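Local coordinates for epidermal growth factor receptor pathway substrate 8-like protein 1 (Mus musculus, PDB 2CY4) that probably takes part in epidermal growth factor receptor signalling, as an EPS8-related protein carrying a phosphotyrosine-binding domain of the PH-like clan, at residues 6-11 and 52-57. Residues are numbered along the deposited sequence; the frame is centred on the assembly and turned at random.
With CA (calcium ion), chain B.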
ATOM      1  N   ALA A   6      -9.321 -15.089  21.757  1.00 50.61           N
ATOM      2  CA  ALA A   6      -7.916 -14.487  21.644  1.00 58.39           C
ATOM      3  C   ALA A   6      -7.007 -15.387  20.737  1.00 53.30           C
ATOM      4  O   ALA A   6      -5.879 -15.780  21.045  1.00 41.29           O
ATOM      5  CB  ALA A   6      -7.308 -14.332  23.052  1.00 61.46           C
ATOM      6  N   ASP A   7      -7.501 -15.653  19.542  1.00 47.56           N
ATOM      7  CA  ASP A   7      -6.804 -16.571  18.716  1.00 44.57           C
ATOM      8  C   ASP A   7      -6.359 -16.044  17.371  1.00 48.42           C
ATOM      9  O   ASP A   7      -6.499 -14.851  17.057  1.00 46.19           O
ATOM     10  CB  ASP A   7      -7.713 -17.818  18.557  1.00 45.95           C
ATOM     11  CG  ASP A   7      -9.012 -17.505  17.895  1.00 56.86           C
ATOM     12  OD1 ASP A   7      -9.393 -16.308  17.923  1.00 55.52           O
ATOM     13  OD2 ASP A   7      -9.658 -18.449  17.359  1.00 62.86           O
ATOM     14  N   VAL A   8      -5.805 -16.963  16.593  1.00 40.23           N
ATOM     15  CA  VAL A   8      -5.355 -16.708  15.224  1.00 41.02           C
ATOM     16  C   VAL A   8      -6.302 -17.542  14.340  1.00 40.69           C
ATOM     17  O   VAL A   8      -6.542 -18.709  14.630  1.00 41.14           O
ATOM     18  CB  VAL A   8      -3.936 -17.205  14.972  1.00 40.55           C
ATOM     19  CG1 VAL A   8      -3.528 -16.783  13.515  1.00 41.23           C
ATOM     20  CG2 VAL A   8      -2.979 -16.538  15.992  1.00 38.40           C
ATOM     21  N   SER A   9      -6.851 -16.944  13.285  1.00 38.51           N
ATOM     22  CA  SER A   9      -7.775 -17.637  12.381  1.00 40.64           C
ATOM     23  C   SER A   9      -7.335 -17.233  10.951  1.00 39.06           C
ATOM     24  O   SER A   9      -6.643 -16.243  10.761  1.00 39.78           O
ATOM     25  CB  SER A   9      -9.229 -17.206  12.704  1.00 36.82           C
ATOM     26  OG  SER A   9      -9.359 -15.805  12.471  1.00 43.19           O
ATOM     27  N   GLN A  10      -7.773 -17.970   9.935  1.00 34.66           N
ATOM     28  CA  GLN A  10      -7.320 -17.662   8.604  1.00 35.17           C
ATOM     29  C   GLN A  10      -8.443 -18.088   7.672  1.00 39.68           C
ATOM     30  O   GLN A  10      -9.144 -19.080   7.915  1.00 38.13           O
ATOM     31  CB  GLN A  10      -6.051 -18.449   8.354  1.00 41.65           C
ATOM     32  CG  GLN A  10      -5.333 -18.041   7.126  1.00 48.20           C
ATOM     33  CD  GLN A  10      -4.021 -18.793   7.028  1.00 53.11           C
ATOM     34  OE1 GLN A  10      -3.972 -19.947   6.607  1.00 52.46           O
ATOM     35  NE2 GLN A  10      -2.964 -18.158   7.457  1.00 51.79           N
ATOM     36  N   TYR A  11      -8.681 -17.282   6.673  1.00 35.01           N
ATOM     37  CA  TYR A  11      -9.728 -17.567   5.722  1.00 31.49           C
ATOM     38  C   TYR A  11      -9.200 -17.417   4.316  1.00 35.96           C
ATOM     39  O   TYR A  11      -8.325 -16.546   4.035  1.00 39.43           O
ATOM     40  CB  TYR A  11     -10.840 -16.526   5.852  1.00 30.28           C
ATOM     41  CG  TYR A  11     -11.398 -16.402   7.237  1.00 35.35           C
ATOM     42  CD1 TYR A  11     -10.816 -15.528   8.163  1.00 34.87           C
ATOM     43  CD2 TYR A  11     -12.523 -17.151   7.635  1.00 35.05           C
ATOM     44  CE1 TYR A  11     -11.332 -15.377   9.462  1.00 36.81           C
ATOM     45  CE2 TYR A  11     -13.049 -17.022   8.947  1.00 33.60           C
ATOM     46  CZ  TYR A  11     -12.442 -16.131   9.839  1.00 42.43           C
ATOM     47  OH  TYR A  11     -12.939 -16.032  11.114  1.00 40.58           O
ATOM     48  N   LEU A  52      -5.026 -15.462   1.382  1.00 31.46           N
ATOM     49  CA  LEU A  52      -5.252 -15.915   2.715  1.00 32.35           C
ATOM     50  C   LEU A  52      -5.429 -14.649   3.602  1.00 41.10           C
ATOM     51  O   LEU A  52      -4.658 -13.657   3.509  1.00 41.14           O
ATOM     52  CB  LEU A  52      -4.053 -16.665   3.144  1.00 42.53           C
ATOM     53  CG  LEU A  52      -4.047 -18.159   3.044  1.00 55.23           C
ATOM     54  CD1 LEU A  52      -4.761 -18.626   1.837  1.00 52.75           C
ATOM     55  CD2 LEU A  52      -2.552 -18.609   3.084  1.00 53.85           C
ATOM     56  N   LEU A  53      -6.504 -14.620   4.379  1.00 35.53           N
ATOM     57  CA  LEU A  53      -6.737 -13.463   5.256  1.00 36.04           C
ATOM     58  C   LEU A  53      -6.663 -14.007   6.662  1.00 33.06           C
ATOM     59  O   LEU A  53      -7.497 -14.789   7.065  1.00 31.85           O
ATOM     60  CB  LEU A  53      -8.089 -12.783   4.956  1.00 32.26           C
ATOM     61  CG  LEU A  53      -8.361 -11.448   5.677  1.00 34.00           C
ATOM     62  CD1 LEU A  53      -9.456 -10.653   4.972  1.00 35.79           C
ATOM     63  CD2 LEU A  53      -8.759 -11.703   7.135  1.00 36.30           C
ATOM     64  N   ARG A  54      -5.684 -13.535   7.418  1.00 35.56           N
ATOM     65  CA  ARG A  54      -5.428 -14.027   8.753  1.00 33.86           C
ATOM     66  C   ARG A  54      -5.755 -12.970   9.768  1.00 39.40           C
ATOM     67  O   ARG A  54      -5.385 -11.836   9.593  1.00 37.59           O
ATOM     68  CB  ARG A  54      -3.941 -14.414   8.863  1.00 39.49           C
ATOM     69  CG  ARG A  54      -3.488 -14.861  10.260  1.00 46.28           C
ATOM     70  CD  ARG A  54      -2.027 -15.256  10.194  1.00 49.70           C
ATOM     71  NE  ARG A  54      -1.830 -16.336   9.221  1.00 56.99           N
ATOM     72  CZ  ARG A  54      -0.632 -16.789   8.824  1.00 65.16           C
ATOM     73  NH1 ARG A  54       0.477 -16.251   9.320  1.00 53.72           N
ATOM     74  NH2 ARG A  54      -0.538 -17.768   7.918  1.00 55.84           N
ATOM     75  N   VAL A  55      -6.464 -13.360  10.826  1.00 37.21           N
ATOM     76  CA  VAL A  55      -6.859 -12.443  11.909  1.00 35.17           C
ATOM     77  C   VAL A  55      -6.201 -12.978  13.194  1.00 42.44           C
ATOM     78  O   VAL A  55      -6.367 -14.159  13.597  1.00 42.17           O
ATOM     79  CB  VAL A  55      -8.403 -12.477  12.093  1.00 37.61           C
ATOM     80  CG1 VAL A  55      -8.892 -11.483  13.133  1.00 33.52           C
ATOM     81  CG2 VAL A  55      -9.095 -12.188  10.757  1.00 38.94           C
ATOM     82  N   SER A  56      -5.425 -12.114  13.837  1.00 42.02           N
ATOM     83  CA  SER A  56      -4.793 -12.481  15.104  1.00 42.38           C
ATOM     84  C   SER A  56      -5.142 -11.354  16.111  1.00 49.64           C
ATOM     85  O   SER A  56      -5.764 -10.350  15.729  1.00 45.81           O
ATOM     86  CB  SER A  56      -3.305 -12.571  14.917  1.00 40.47           C
ATOM     87  OG  SER A  56      -2.787 -11.275  14.986  1.00 38.79           O
ATOM     88  N   PRO A  57      -4.768 -11.509  17.400  1.00 49.69           N
ATOM     89  CA  PRO A  57      -5.084 -10.471  18.403  1.00 44.73           C
ATOM     90  C   PRO A  57      -4.448  -9.138  18.117  1.00 40.66           C
ATOM     91  O   PRO A  57      -4.983  -8.155  18.546  1.00 46.64           O
ATOM     92  CB  PRO A  57      -4.601 -11.062  19.722  1.00 46.14           C
ATOM     93  CG  PRO A  57      -4.808 -12.601  19.480  1.00 47.92           C
ATOM     94  CD  PRO A  57      -4.307 -12.758  18.040  1.00 49.95           C
TER
HETATM   95 CA    CA B 500     -10.598 -14.451  16.513  1.00 44.41          CA
HETATM   96  O   HOH W   1     -11.847 -16.377  15.807  1.00 41.63           O
HETATM   97  O   HOH W   2      -8.797 -13.107  17.452  1.00 39.03           O
HETATM   98  O   HOH W   3      -8.916 -14.817  14.993  1.00 37.00           O
HETATM   99  O   HOH W   4     -11.911 -14.893  18.286  1.00 60.76           O
HETATM  100  O   HOH W   5     -11.827 -12.138  16.987  1.00 44.30           O
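With CG anti to the backbone N (chi1 176°), R54 runs out from strand 52-55 on the face it shares with Q10, which lays its CG 3.8 Å from V8 CG1; a bend at chi3 then turns the guanidinium to the Q10 amide. That amide meets the guanidinium edge, the two planes 23° apart. Cut back to an alanine here, the R54 chain would probably no longer line V8 CG1, and the Q10 amide would lose the group at whose edge it lies. The other face is built differently. Y11, its CG anti to the carbonyl carbon (chi1 -55°), turns the edge of its ring to V55, CE1 standing 4.1 Å from V55 CG2, while helix 119-133 packs against both residues. Between the faces runs an antiparallel ladder in which S9 pairs with V55 and Y11 with L53 through two hydrogen bonds each; S9 N reaches V55 O at 2.8 Å. Beyond the strand end, P57 CD rests 3.2 Å from D7 O. Calcium lies here too, bound by D7 OD1 at 2.6 Å, by D125 of helix 119-133 and by five waters, among them water 3, whose O donates to S9 OG at 2.7 Å. D125 also accepts hydrogen bonds from S9 and Y11, so its carboxylate links the metal to the strand hydroxyls, and the cation probably offsets the negative charge gathered where the helix meets these strand ends of the PH-like sheet.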